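Local coordinates for protein alcohol dehydrogenase (Escherichia coli, PDB 5VM2) that probably oxidises an alcohol group with NAD or NADP as acceptor, as a zinc-binding member of the alcohol dehydrogenase family whose substrate is unknown, at residues M1-A6 / L125-L129; G12-I16 / Y321-Q325; D239-T244 / G262-V267; V251-Y256 / S274-K280. All coordinates share one frame; numbering follows the deposited sequence.

Interaction 1: residues M1-A6 / L125-L129; sequences MKNSKA and LTHYL
Asn3 swings CG anti to its own nitrogen (chi1 -162°), which lays its amide across the backbone of His127 and Tyr128, while Thr126 carries OG1 anti to its nitrogen (chi1 180°) to meet residues 3-6. The two side chains cross at about a right angle. Asn3 OD1 takes two weak hydrogen bonds, one from His127 N at 3.1 Å and one from Tyr128 N; its ND2 gives a hydrogen bond to Tyr128 O at 3.3 Å and a weak one to Thr126 OG1. The amide therefore spans the corner where residues 125-127 lead into strand 128-132. Thr126 OG1 in turn donates to Ser4 O at 2.6 Å, a short bond whose donor is tilted 33° out of the carbonyl plane, and the same oxygen receives a weak bond from His127 N. Further along, Ala6 N donates to Leu125 O at 3.0 Å, and one water bridges Ala6 O and Leu125 O. The CB atoms of Ala6 and Leu125 touch at 3.8 Å. Ser4 OG lies 3.2 Å from CD2 at the edge of the His127 ring, but bonds to Tyr321. Lys5 and Thr126 make a single beta bridge, with Lys5 NZ reaching Glu60 in a salt bridge. Strand 3-10 also pairs antiparallel with strand 13-19, and strand 128-132 is hydrogen-bonded to strand 28-37 of the GroES-like domain.

Interaction 2: residues G12-I16 / Y321-Q325; sequences GTMKI and YRDVQ
Extended residues 13-16 pass beside the first turn of helix 324-333, Met14 CA coming 5.6 Å from Gln325 CA, and Gly12 with its positive phi of 92° stands just before the strand. This is a beta hairpin, strands 3-10 and 13-19, meeting a helix start in the probable catalytic domain of a zinc-type alcohol dehydrogenase, where the C-terminal part of the chain returns to the N-terminal part. Gln325 supplies the polar contact. Bent at chi2 (54°), it turns its amide onto the strand so that both ends are used: OE1 accepts from Met14 N at 2.8 Å, and NE2 donates to Gly12 O at 3.2 Å. Both bonds are fairly straight, and together they hold the amide's rotation. NE2 has a second acceptor in Glu329 one turn further along the helix. Met14 CB also lies 3.3 Å from Gln325 OE1, and the Met14 chain then folds back at chi2 and chi3 towards Ala6, Leu8, Phe46 and Leu63. Val324 points CG1 between the strand side chains, 4.2 Å from Ile16 CG1 and more loosely against Met14 CB. Ile16 and Tyr321, whose hydroxyl is bonded to Ser4, approach from opposite directions. Ile16 CD1 sits over one face of the Tyr321 ring in a CH-pi contact, 3.9 Å from the centroid and shifted towards the rim, while Ile16 CG2 abuts Tyr321 OH at 3.3 Å.

Interaction 3: residues D239-T244 / G262-V267; sequences DIVFET and GKIMIV
Phe242 lies alongside Met265, whose CB and CG methylenes sit beside its CD2 and CE2; Met265 CG, 3.7 Å from Phe242 CE2, stands oblique to the ring. Both side chains leave the same face of the sheet and point the same way; Met265 then bends at chi2 (-65°) and chi3 (-60°), leading its end away from strand 240-243. Ile240 CG2 completes the group at 3.9 Å from Met265 CG, and Val267 CG2 comes up to the edge of the Phe242 ring, 4.1 Å from CD2. The two strands run parallel, their axes 4.7 Å apart and only 15° out of line, as neighbours in a Rossmann fold. Five backbone hydrogen bonds tie them, among them Glu243 N to Met265 O at 2.8 Å. On the other face stand Val241, Glu243, Ile264 and Ile266. Glu243 brings OE2 to 4.2 Å from Ile266 CG2, while its OE1 is bonded to Thr250 of helix 248-253 and weakly to Gly246 N and Ser247 N. Lys263 NZ extends to Ala164 O, and Thr244 OG1 bonds to Leu175 O. Strand 171-175 flanks strand 238-243, and strand 286-290 flanks strand 262-267. Helices 145-163 and 179-190 pack on Phe242 and Val267. Val251 and Ala254, in the beta-alpha-beta crossover that links the two strands through helix 248-253, cover Val241, Glu243 and Ile264.

Interaction 4: residues V251-Y256 / S274-K280; sequences VKQAPY and SAINFLK
A long loop between two sheet strands of the Rossmann-type domain, which probably binds the nucleotide, packs along helix 248-253 and the turn that follows it, with Tyr256 and Asn277 as its polar junction. Asn277 carries CG anti to its backbone nitrogen (chi1 -174°), which sends ND2 to Tyr256 OH at 3.1 Å in a fairly straight hydrogen bond. The ring and the amide stand 84° apart, close to perpendicular. The amide oxygen OD1 turns back to take a weak bond from Lys280 N, closing the turn 277-280. Lys280 crosses the Tyr256 ring at about a right angle, its NZ coming obliquely to 3.4 Å from CD2, with CD and CG also lying along that side. In the Rossmann-like fold this loop joins strand 262-267 to strand 286-290, and here it lies against Val251 and Lys252 of helix 248-253 and against Pro255. Ile276 is the central apolar group: CD1 meets Val251 CG1 at 4.0 Å and CG2 meets Pro255 CG at 4.2 Å. Val251 CG1 also abuts Ser274 OG at 3.2 Å. Lys252 runs its aliphatic chain past Ala275 O, and the amine bends round to give that carbonyl a weak hydrogen bond. Beside it a water bridges the two backbones: it donates to Lys252 O at 2.9 Å, donates weakly to Ala275 O, and accepts from Asn277 N at 3.0 Å.

The four contacts form two pairs in space, interaction 3 lying across the chain's centre from interactions 1 and 2. Interactions 1 and 2 have centres 13 Å apart and share the two-stranded sheet of strands 3-10 and 13-19; a probable hydrogen bond between Ser4 OG and Tyr321 OH, 2.9 Å, joins them. Interactions 3 and 4, with centres 12 Å apart, belong to the parallel sheet domain, where Ala254 packs on Ile264 and Val241. Between the pairs, centres lie 36 to 46 Å apart and no atoms touch. Along the chain the segments alternate within each pair. Interaction 1 closes before interactions 3 and 4 open, whereas interaction 2 brackets both, so helix 324-333 returns to the N-terminal hairpin after the Rossmann-type domain is complete.

Interaction 1: residues M1-A6 / L125-L129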
loop_
_atom_site.group_PDB
_atom_site.type_symbol
_atom_site.label_atom_id
_atom_site.label_comp_id
_atom_site.label_asym_id
_atom_site.label_seq_id
_atom_site.Cartn_x
_atom_site.Cartn_y
_atom_site.Cartn_z
ATOM N N MET A 1 -11.373 28.030 -3.710
ATOM C CA MET A 1 -12.311 28.577 -4.682
ATOM C C MET A 1 -12.129 27.913 -6.046
ATOM O O MET A 1 -13.078 27.800 -6.824
ATOM C CB MET A 1 -12.139 30.094 -4.797
ATOM C CG MET A 1 -13.051 30.751 -5.821
ATOM S SD MET A 1 -12.482 32.386 -6.317
ATOM C CE MET A 1 -13.653 32.774 -7.615
ATOM N N LYS A 2 -10.900 27.479 -6.304
ATOM C CA LYS A 2 -10.547 26.815 -7.546
ATOM C C LYS A 2 -9.851 25.493 -7.250
ATOM O O LYS A 2 -9.375 25.258 -6.139
ATOM C CB LYS A 2 -9.642 27.709 -8.395
ATOM C CG LYS A 2 -9.133 27.050 -9.667
ATOM C CD LYS A 2 -7.639 27.263 -9.840
ATOM C CE LYS A 2 -7.149 26.695 -11.162
ATOM N NZ LYS A 2 -5.788 26.103 -11.043
ATOM N N ASN A 3 -9.798 24.634 -8.260
ATOM C CA ASN A 3 -9.177 23.325 -8.155
ATOM C C ASN A 3 -8.161 23.135 -9.277
ATOM O O ASN A 3 -8.109 23.899 -10.244
ATOM C CB ASN A 3 -10.248 22.225 -8.209
ATOM C CG ASN A 3 -9.755 20.895 -7.690
ATOM O OD1 ASN A 3 -8.729 20.819 -7.015
ATOM N ND2 ASN A 3 -10.488 19.833 -8.000
ATOM N N SER A 4 -7.338 22.101 -9.125
ATOM C CA SER A 4 -6.429 21.658 -10.170
ATOM C C SER A 4 -6.134 20.184 -9.941
ATOM O O SER A 4 -6.391 19.643 -8.863
ATOM C CB SER A 4 -5.132 22.478 -10.186
ATOM O OG SER A 4 -4.262 22.089 -9.135
ATOM N N LYS A 5 -5.615 19.527 -10.975
ATOM C CA LYS A 5 -5.198 18.138 -10.861
ATOM C C LYS A 5 -3.885 17.943 -11.597
ATOM O O LYS A 5 -3.615 18.604 -12.604
ATOM C CB LYS A 5 -6.226 17.145 -11.434
ATOM C CG LYS A 5 -7.676 17.559 -11.348
ATOM C CD LYS A 5 -8.572 16.629 -12.170
ATOM C CE LYS A 5 -8.431 16.868 -13.667
ATOM N NZ LYS A 5 -9.458 16.131 -14.464
ATOM N N ALA A 6 -3.077 17.019 -11.090
ATOM C CA ALA A 6 -1.886 16.555 -11.788
ATOM C C ALA A 6 -2.280 15.409 -12.710
ATOM O O ALA A 6 -2.849 14.408 -12.260
ATOM C CB ALA A 6 -0.811 16.109 -10.799
ATOM N N LEU A 125 -4.067 13.229 -6.644
ATOM C CA LEU A 125 -3.272 14.440 -6.845
ATOM C C LEU A 125 -4.183 15.542 -7.380
ATOM O O LEU A 125 -4.279 15.796 -8.584
ATOM C CB LEU A 125 -2.104 14.166 -7.786
ATOM C CG LEU A 125 -1.043 13.227 -7.206
ATOM C CD1 LEU A 125 -0.067 12.773 -8.281
ATOM C CD2 LEU A 125 -0.308 13.908 -6.065
ATOM N N THR A 126 -4.873 16.196 -6.451
ATOM C CA THR A 126 -5.764 17.309 -6.746
ATOM C C THR A 126 -6.015 18.037 -5.437
ATOM O O THR A 126 -5.768 17.496 -4.357
ATOM C CB THR A 126 -7.081 16.836 -7.380
ATOM O OG1 THR A 126 -7.931 17.962 -7.650
ATOM C CG2 THR A 126 -7.798 15.871 -6.453
ATOM N N HIS A 127 -6.489 19.280 -5.537
ATOM C CA HIS A 127 -6.759 20.038 -4.321
ATOM C C HIS A 127 -8.051 19.593 -3.650
ATOM O O HIS A 127 -8.142 19.619 -2.418
ATOM C CB HIS A 127 -6.813 21.539 -4.620
ATOM C CG HIS A 127 -5.472 22.152 -4.879
ATOM N ND1 HIS A 127 -4.530 22.327 -3.888
ATOM C CD2 HIS A 127 -4.917 22.636 -6.016
ATOM C CE1 HIS A 127 -3.449 22.887 -4.405
ATOM N NE2 HIS A 127 -3.659 23.085 -5.694
ATOM N N TYR A 128 -9.042 19.169 -4.432
ATOM C CA TYR A 128 -10.361 18.831 -3.919
ATOM C C TYR A 128 -10.860 17.563 -4.592
ATOM O O TYR A 128 -10.761 17.424 -5.815
ATOM C CB TYR A 128 -11.366 19.968 -4.165
ATOM C CG TYR A 128 -11.059 21.242 -3.414
ATOM C CD1 TYR A 128 -11.525 21.435 -2.120
ATOM C CD2 TYR A 128 -10.296 22.248 -3.992
ATOM C CE1 TYR A 128 -11.243 22.600 -1.423
ATOM C CE2 TYR A 128 -10.006 23.416 -3.302
ATOM C CZ TYR A 128 -10.484 23.585 -2.018
ATOM O OH TYR A 128 -10.203 24.741 -1.324
ATOM N N LEU A 129 -11.408 16.650 -3.794
ATOM C CA LEU A 129 -12.025 15.447 -4.335
ATOM C C LEU A 129 -13.191 15.032 -3.449
ATOM O O LEU A 129 -13.290 15.432 -2.285
ATOM C CB LEU A 129 -11.011 14.299 -4.479
ATOM C CG LEU A 129 -10.312 13.684 -3.261
ATOM C CD1 LEU A 129 -11.175 12.634 -2.561
ATOM C CD2 LEU A 129 -8.990 13.061 -3.684
HETATM O O HOH W 1 -4.650 13.602 -10.621
#

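Interaction 2: residues G12-I16 / Y321-Q325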
loop_
_atom_site.group_PDB
_atom_site.type_symbol
_atom_site.label_atom_id
_atom_site.label_comp_id
_atom_site.label_asym_id
_atom_site.label_seq_id
_atom_site.Cartn_x
_atom_site.Cartn_y
_atom_site.Cartn_z
ATOM N N GLY A 12 5.585 9.372 -18.531
ATOM C CA GLY A 12 6.794 10.082 -18.187
ATOM C C GLY A 12 6.648 11.581 -18.033
ATOM O O GLY A 12 7.624 12.241 -17.657
ATOM N N THR A 13 5.466 12.140 -18.292
ATOM C CA THR A 13 5.269 13.588 -18.306
ATOM C C THR A 13 3.989 13.952 -17.561
ATOM O O THR A 13 2.885 13.682 -18.045
ATOM C CB THR A 13 5.222 14.109 -19.740
ATOM O OG1 THR A 13 6.416 13.714 -20.426
ATOM C CG2 THR A 13 5.107 15.628 -19.754
ATOM N N MET A 14 4.145 14.574 -16.396
ATOM C CA MET A 14 3.056 15.134 -15.609
ATOM C C MET A 14 2.963 16.636 -15.840
ATOM O O MET A 14 3.977 17.310 -16.049
ATOM C CB MET A 14 3.279 14.887 -14.115
ATOM C CG MET A 14 3.586 13.450 -13.743
ATOM S SD MET A 14 2.131 12.404 -13.905
ATOM C CE MET A 14 1.050 13.142 -12.683
ATOM N N LYS A 15 1.735 17.159 -15.804
ATOM C CA LYS A 15 1.544 18.577 -15.516
ATOM C C LYS A 15 0.235 18.777 -14.771
ATOM O O LYS A 15 -0.615 17.886 -14.696
ATOM C CB LYS A 15 1.568 19.468 -16.768
ATOM C CG LYS A 15 2.536 19.019 -17.830
ATOM C CD LYS A 15 3.278 20.192 -18.414
ATOM C CE LYS A 15 4.046 19.785 -19.656
ATOM N NZ LYS A 15 3.149 19.792 -20.837
ATOM N N ILE A 16 0.082 19.992 -14.255
ATOM C CA ILE A 16 -1.051 20.389 -13.432
ATOM C C ILE A 16 -1.946 21.282 -14.281
ATOM O O ILE A 16 -1.513 22.344 -14.749
ATOM C CB ILE A 16 -0.590 21.111 -12.156
ATOM C CG1 ILE A 16 0.337 20.201 -11.341
ATOM C CG2 ILE A 16 -1.782 21.577 -11.331
ATOM C CD1 ILE A 16 0.998 20.893 -10.175
ATOM N N TYR A 321 3.506 19.878 -4.141
ATOM C CA TYR A 321 2.598 19.467 -5.210
ATOM C C TYR A 321 3.001 20.067 -6.558
ATOM O O TYR A 321 2.971 19.376 -7.583
ATOM C CB TYR A 321 1.170 19.857 -4.826
ATOM C CG TYR A 321 0.135 19.773 -5.925
ATOM C CD1 TYR A 321 -0.263 18.551 -6.450
ATOM C CD2 TYR A 321 -0.471 20.925 -6.409
ATOM C CE1 TYR A 321 -1.226 18.482 -7.446
ATOM C CE2 TYR A 321 -1.430 20.869 -7.396
ATOM C CZ TYR A 321 -1.806 19.649 -7.914
ATOM O OH TYR A 321 -2.763 19.610 -8.900
ATOM N N ARG A 322 3.395 21.343 -6.578
ATOM C CA ARG A 322 3.768 21.897 -7.877
ATOM C C ARG A 322 5.054 21.280 -8.413
ATOM O O ARG A 322 5.277 21.290 -9.629
ATOM C CB ARG A 322 3.909 23.422 -7.788
ATOM C CG ARG A 322 4.439 24.078 -9.068
ATOM C CD ARG A 322 4.586 25.591 -8.922
ATOM N NE ARG A 322 5.796 26.092 -9.575
ATOM C CZ ARG A 322 6.072 27.381 -9.754
ATOM N NH1 ARG A 322 5.221 28.308 -9.337
ATOM N NH2 ARG A 322 7.196 27.745 -10.357
ATOM N N ASP A 323 5.846 20.602 -7.577
ATOM C CA ASP A 323 7.021 19.863 -8.022
ATOM C C ASP A 323 6.714 18.403 -8.336
ATOM O O ASP A 323 7.590 17.545 -8.172
ATOM C CB ASP A 323 8.123 19.951 -6.964
ATOM C CG ASP A 323 8.555 21.378 -6.689
ATOM O OD1 ASP A 323 8.720 22.150 -7.657
ATOM O OD2 ASP A 323 8.724 21.729 -5.503
ATOM N N VAL A 324 5.496 18.102 -8.798
ATOM C CA VAL A 324 5.116 16.693 -8.907
ATOM C C VAL A 324 5.955 15.978 -9.959
ATOM O O VAL A 324 6.276 14.793 -9.813
ATOM C CB VAL A 324 3.607 16.568 -9.198
ATOM C CG1 VAL A 324 3.229 17.347 -10.450
ATOM C CG2 VAL A 324 3.206 15.104 -9.339
ATOM N N GLN A 325 6.441 16.684 -10.982
ATOM C CA GLN A 325 7.246 16.042 -12.018
ATOM C C GLN A 325 8.526 15.456 -11.439
ATOM O O GLN A 325 8.843 14.282 -11.666
ATOM C CB GLN A 325 7.567 17.049 -13.124
ATOM C CG GLN A 325 8.349 16.485 -14.313
ATOM C CD GLN A 325 7.703 15.263 -14.946
ATOM O OE1 GLN A 325 6.483 15.112 -14.923
ATOM N NE2 GLN A 325 8.519 14.382 -15.505
#

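Interaction 3: residues D239-T244 / G262-V267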
loop_
_atom_site.group_PDB
_atom_site.type_symbol
_atom_site.label_atom_id
_atom_site.label_comp_id
_atom_site.label_asym_id
_atom_site.label_seq_id
_atom_site.Cartn_x
_atom_site.Cartn_y
_atom_site.Cartn_z
ATOM N N ASP A 239 7.191 -20.600 9.305
ATOM C CA ASP A 239 5.744 -20.811 9.275
ATOM C C ASP A 239 5.094 -20.031 8.137
ATOM O O ASP A 239 4.188 -20.537 7.460
ATOM C CB ASP A 239 5.120 -20.391 10.606
ATOM C CG ASP A 239 5.554 -21.270 11.756
ATOM O OD1 ASP A 239 6.668 -21.059 12.278
ATOM O OD2 ASP A 239 4.775 -22.170 12.130
ATOM N N ILE A 240 5.520 -18.790 7.930
ATOM C CA ILE A 240 4.937 -17.917 6.918
ATOM C C ILE A 240 6.074 -17.202 6.212
ATOM O O ILE A 240 6.970 -16.666 6.870
ATOM C CB ILE A 240 3.969 -16.884 7.531
ATOM C CG1 ILE A 240 2.862 -17.564 8.347
ATOM C CG2 ILE A 240 3.378 -16.019 6.442
ATOM C CD1 ILE A 240 2.235 -16.653 9.398
ATOM N N VAL A 241 6.049 -17.200 4.884
ATOM C CA VAL A 241 6.969 -16.397 4.088
ATOM C C VAL A 241 6.135 -15.384 3.325
ATOM O O VAL A 241 5.220 -15.762 2.578
ATOM C CB VAL A 241 7.805 -17.247 3.122
ATOM C CG1 VAL A 241 8.788 -16.354 2.366
ATOM C CG2 VAL A 241 8.545 -18.347 3.868
ATOM N N PHE A 242 6.437 -14.109 3.523
ATOM C CA PHE A 242 5.815 -13.034 2.769
ATOM C C PHE A 242 6.747 -12.626 1.639
ATOM O O PHE A 242 7.929 -12.348 1.872
ATOM C CB PHE A 242 5.526 -11.825 3.660
ATOM C CG PHE A 242 4.493 -12.074 4.709
ATOM C CD1 PHE A 242 4.863 -12.540 5.965
ATOM C CD2 PHE A 242 3.155 -11.844 4.447
ATOM C CE1 PHE A 242 3.907 -12.768 6.949
ATOM C CE2 PHE A 242 2.194 -12.074 5.420
ATOM C CZ PHE A 242 2.573 -12.537 6.674
ATOM N N GLU A 243 6.219 -12.599 0.421
ATOM C CA GLU A 243 6.920 -12.038 -0.726
ATOM C C GLU A 243 6.328 -10.662 -1.006
ATOM O O GLU A 243 5.139 -10.544 -1.314
ATOM C CB GLU A 243 6.800 -12.953 -1.943
ATOM C CG GLU A 243 7.852 -12.706 -3.005
ATOM C CD GLU A 243 7.594 -11.440 -3.793
ATOM O OE1 GLU A 243 8.571 -10.737 -4.122
ATOM O OE2 GLU A 243 6.414 -11.145 -4.078
ATOM N N THR A 244 7.153 -9.620 -0.878
ATOM C CA THR A 244 6.659 -8.250 -0.917
ATOM C C THR A 244 7.360 -7.360 -1.932
ATOM O O THR A 244 6.867 -6.257 -2.190
ATOM C CB THR A 244 6.781 -7.590 0.468
ATOM O OG1 THR A 244 8.161 -7.317 0.746
ATOM C CG2 THR A 244 6.222 -8.492 1.557
ATOM N N GLY A 262 3.248 -24.916 5.867
ATOM C CA GLY A 262 3.298 -23.481 6.053
ATOM C C GLY A 262 2.604 -22.708 4.945
ATOM O O GLY A 262 1.899 -23.260 4.097
ATOM N N LYS A 263 2.819 -21.392 4.957
ATOM C CA LYS A 263 2.158 -20.496 4.016
ATOM C C LYS A 263 3.163 -19.592 3.323
ATOM O O LYS A 263 4.067 -19.049 3.963
ATOM C CB LYS A 263 1.127 -19.612 4.711
ATOM C CG LYS A 263 -0.092 -20.331 5.240
ATOM C CD LYS A 263 -0.838 -19.417 6.197
ATOM C CE LYS A 263 -2.095 -20.076 6.740
ATOM N NZ LYS A 263 -2.670 -19.273 7.849
ATOM N N ILE A 264 2.976 -19.417 2.015
ATOM C CA ILE A 264 3.630 -18.367 1.241
ATOM C C ILE A 264 2.566 -17.340 0.868
ATOM O O ILE A 264 1.534 -17.694 0.287
ATOM C CB ILE A 264 4.310 -18.927 -0.021
ATOM C CG1 ILE A 264 5.429 -19.904 0.362
ATOM C CG2 ILE A 264 4.846 -17.785 -0.877
ATOM C CD1 ILE A 264 5.924 -20.750 -0.786
ATOM N N MET A 265 2.803 -16.079 1.217
ATOM C CA MET A 265 1.897 -14.990 0.877
ATOM C C MET A 265 2.572 -14.103 -0.155
ATOM O O MET A 265 3.685 -13.622 0.075
ATOM C CB MET A 265 1.536 -14.152 2.105
ATOM C CG MET A 265 1.225 -14.938 3.364
ATOM S SD MET A 265 -0.240 -15.958 3.222
ATOM C CE MET A 265 -1.522 -14.752 2.868
ATOM N N ILE A 266 1.899 -13.882 -1.273
ATOM C CA ILE A 266 2.390 -13.008 -2.328
ATOM C C ILE A 266 1.642 -11.689 -2.189
ATOM O O ILE A 266 0.470 -11.575 -2.566
ATOM C CB ILE A 266 2.203 -13.632 -3.709
ATOM C CG1 ILE A 266 3.008 -14.927 -3.792
ATOM C CG2 ILE A 266 2.609 -12.658 -4.790
ATOM C CD1 ILE A 266 2.682 -15.742 -4.993
ATOM N N VAL A 267 2.325 -10.690 -1.639
ATOM C CA VAL A 267 1.702 -9.410 -1.318
ATOM C C VAL A 267 1.826 -8.540 -2.565
ATOM O O VAL A 267 2.780 -7.781 -2.734
ATOM C CB VAL A 267 2.326 -8.771 -0.084
ATOM C CG1 VAL A 267 1.780 -7.373 0.118
ATOM C CG2 VAL A 267 2.046 -9.641 1.132
#

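Interaction 4: residues V251-Y256 / S274-K280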
loop_
_atom_site.group_PDB
_atom_site.type_symbol
_atom_site.label_atom_id
_atom_site.label_comp_id
_atom_site.label_asym_id
_atom_site.label_seq_id
_atom_site.Cartn_x
_atom_site.Cartn_y
_atom_site.Cartn_z
ATOM N N VAL A 251 10.034 -14.603 -5.303
ATOM C CA VAL A 251 8.929 -15.549 -5.462
ATOM C C VAL A 251 9.467 -16.965 -5.646
ATOM O O VAL A 251 9.031 -17.910 -4.976
ATOM C CB VAL A 251 8.031 -15.132 -6.643
ATOM C CG1 VAL A 251 7.044 -16.234 -6.974
ATOM C CG2 VAL A 251 7.303 -13.835 -6.335
ATOM N N LYS A 252 10.434 -17.124 -6.551
ATOM C CA LYS A 252 11.047 -18.428 -6.782
ATOM C C LYS A 252 11.797 -18.926 -5.551
ATOM O O LYS A 252 11.972 -20.138 -5.381
ATOM C CB LYS A 252 11.986 -18.334 -7.982
ATOM C CG LYS A 252 12.509 -19.651 -8.512
ATOM C CD LYS A 252 13.098 -19.447 -9.898
ATOM C CE LYS A 252 13.904 -20.651 -10.348
ATOM N NZ LYS A 252 13.074 -21.871 -10.474
ATOM N N GLN A 253 12.252 -18.008 -4.691
ATOM C CA GLN A 253 12.986 -18.380 -3.484
ATOM C C GLN A 253 12.072 -18.935 -2.401
ATOM O O GLN A 253 12.476 -19.841 -1.661
ATOM C CB GLN A 253 13.734 -17.169 -2.923
ATOM C CG GLN A 253 15.174 -17.009 -3.386
ATOM C CD GLN A 253 15.847 -15.802 -2.749
ATOM O OE1 GLN A 253 15.212 -15.037 -2.021
ATOM N NE2 GLN A 253 17.132 -15.621 -3.029
ATOM N N ALA A 254 10.853 -18.403 -2.291
ATOM C CA ALA A 254 9.991 -18.734 -1.159
ATOM C C ALA A 254 9.750 -20.228 -0.965
ATOM O O ALA A 254 9.685 -20.659 0.200
ATOM C CB ALA A 254 8.657 -17.991 -1.293
ATOM N N PRO A 255 9.598 -21.058 -2.011
ATOM C CA PRO A 255 9.460 -22.504 -1.765
ATOM C C PRO A 255 10.564 -23.091 -0.902
ATOM O O PRO A 255 10.308 -24.000 -0.105
ATOM C CB PRO A 255 9.487 -23.097 -3.182
ATOM C CG PRO A 255 8.950 -22.028 -4.038
ATOM C CD PRO A 255 9.390 -20.731 -3.438
ATOM N N TYR A 256 11.793 -22.598 -1.046
ATOM C CA TYR A 256 12.925 -23.121 -0.295
ATOM C C TYR A 256 12.991 -22.599 1.135
ATOM O O TYR A 256 13.852 -23.050 1.902
ATOM C CB TYR A 256 14.215 -22.784 -1.045
ATOM C CG TYR A 256 14.233 -23.374 -2.440
ATOM C CD1 TYR A 256 13.787 -22.644 -3.533
ATOM C CD2 TYR A 256 14.672 -24.672 -2.656
ATOM C CE1 TYR A 256 13.790 -23.188 -4.807
ATOM C CE2 TYR A 256 14.683 -25.227 -3.927
ATOM C CZ TYR A 256 14.241 -24.480 -4.996
ATOM O OH TYR A 256 14.251 -25.029 -6.257
ATOM N N SER A 274 6.611 -16.981 -12.895
ATOM C CA SER A 274 7.682 -17.459 -12.030
ATOM C C SER A 274 7.591 -18.971 -11.906
ATOM O O SER A 274 6.522 -19.505 -11.598
ATOM C CB SER A 274 7.607 -16.806 -10.643
ATOM O OG SER A 274 6.387 -17.127 -9.998
ATOM N N ALA A 275 8.711 -19.653 -12.141
ATOM C CA ALA A 275 8.758 -21.109 -12.069
ATOM C C ALA A 275 8.791 -21.556 -10.610
ATOM O O ALA A 275 9.731 -21.231 -9.875
ATOM C CB ALA A 275 9.976 -21.638 -12.826
ATOM N N ILE A 276 7.770 -22.302 -10.193
ATOM C CA ILE A 276 7.629 -22.749 -8.812
ATOM C C ILE A 276 8.028 -24.216 -8.723
ATOM O O ILE A 276 7.587 -25.041 -9.535
ATOM C CB ILE A 276 6.193 -22.541 -8.302
ATOM C CG1 ILE A 276 5.831 -21.054 -8.296
ATOM C CG2 ILE A 276 6.029 -23.143 -6.906
ATOM C CD1 ILE A 276 6.915 -20.153 -7.738
ATOM N N ASN A 277 8.860 -24.545 -7.738
ATOM C CA ASN A 277 9.264 -25.927 -7.485
ATOM C C ASN A 277 8.293 -26.511 -6.464
ATOM O O ASN A 277 8.508 -26.436 -5.252
ATOM C CB ASN A 277 10.710 -25.985 -7.003
ATOM C CG ASN A 277 11.227 -27.408 -6.859
ATOM O OD1 ASN A 277 10.456 -28.362 -6.759
ATOM N ND2 ASN A 277 12.547 -27.553 -6.846
ATOM N N PHE A 278 7.212 -27.118 -6.965
ATOM C CA PHE A 278 6.191 -27.661 -6.072
ATOM C C PHE A 278 6.683 -28.884 -5.309
ATOM O O PHE A 278 6.152 -29.190 -4.234
ATOM C CB PHE A 278 4.924 -27.990 -6.858
ATOM C CG PHE A 278 4.069 -26.789 -7.123
ATOM C CD1 PHE A 278 3.456 -26.125 -6.074
ATOM C CD2 PHE A 278 3.904 -26.305 -8.409
ATOM C CE1 PHE A 278 2.679 -24.997 -6.300
ATOM C CE2 PHE A 278 3.125 -25.183 -8.649
ATOM C CZ PHE A 278 2.510 -24.528 -7.593
ATOM N N LEU A 279 7.683 -29.592 -5.839
ATOM C CA LEU A 279 8.258 -30.715 -5.107
ATOM C C LEU A 279 8.770 -30.273 -3.741
ATOM O O LEU A 279 8.591 -30.980 -2.744
ATOM C CB LEU A 279 9.378 -31.358 -5.928
ATOM C CG LEU A 279 10.076 -32.577 -5.320
ATOM C CD1 LEU A 279 9.062 -33.598 -4.825
ATOM C CD2 LEU A 279 11.028 -33.209 -6.325
ATOM N N LYS A 280 9.387 -29.091 -3.673
ATOM C CA LYS A 280 9.922 -28.588 -2.413
ATOM C C LYS A 280 8.828 -28.235 -1.412
ATOM O O LYS A 280 9.109 -28.151 -0.213
ATOM C CB LYS A 280 10.800 -27.362 -2.675
ATOM C CG LYS A 280 11.839 -27.086 -1.593
ATOM C CD LYS A 280 13.089 -27.934 -1.796
ATOM C CE LYS A 280 13.919 -28.023 -0.521
ATOM N NZ LYS A 280 14.247 -26.688 0.050
HETATM O O HOH W 2 10.594 -22.233 -6.820
#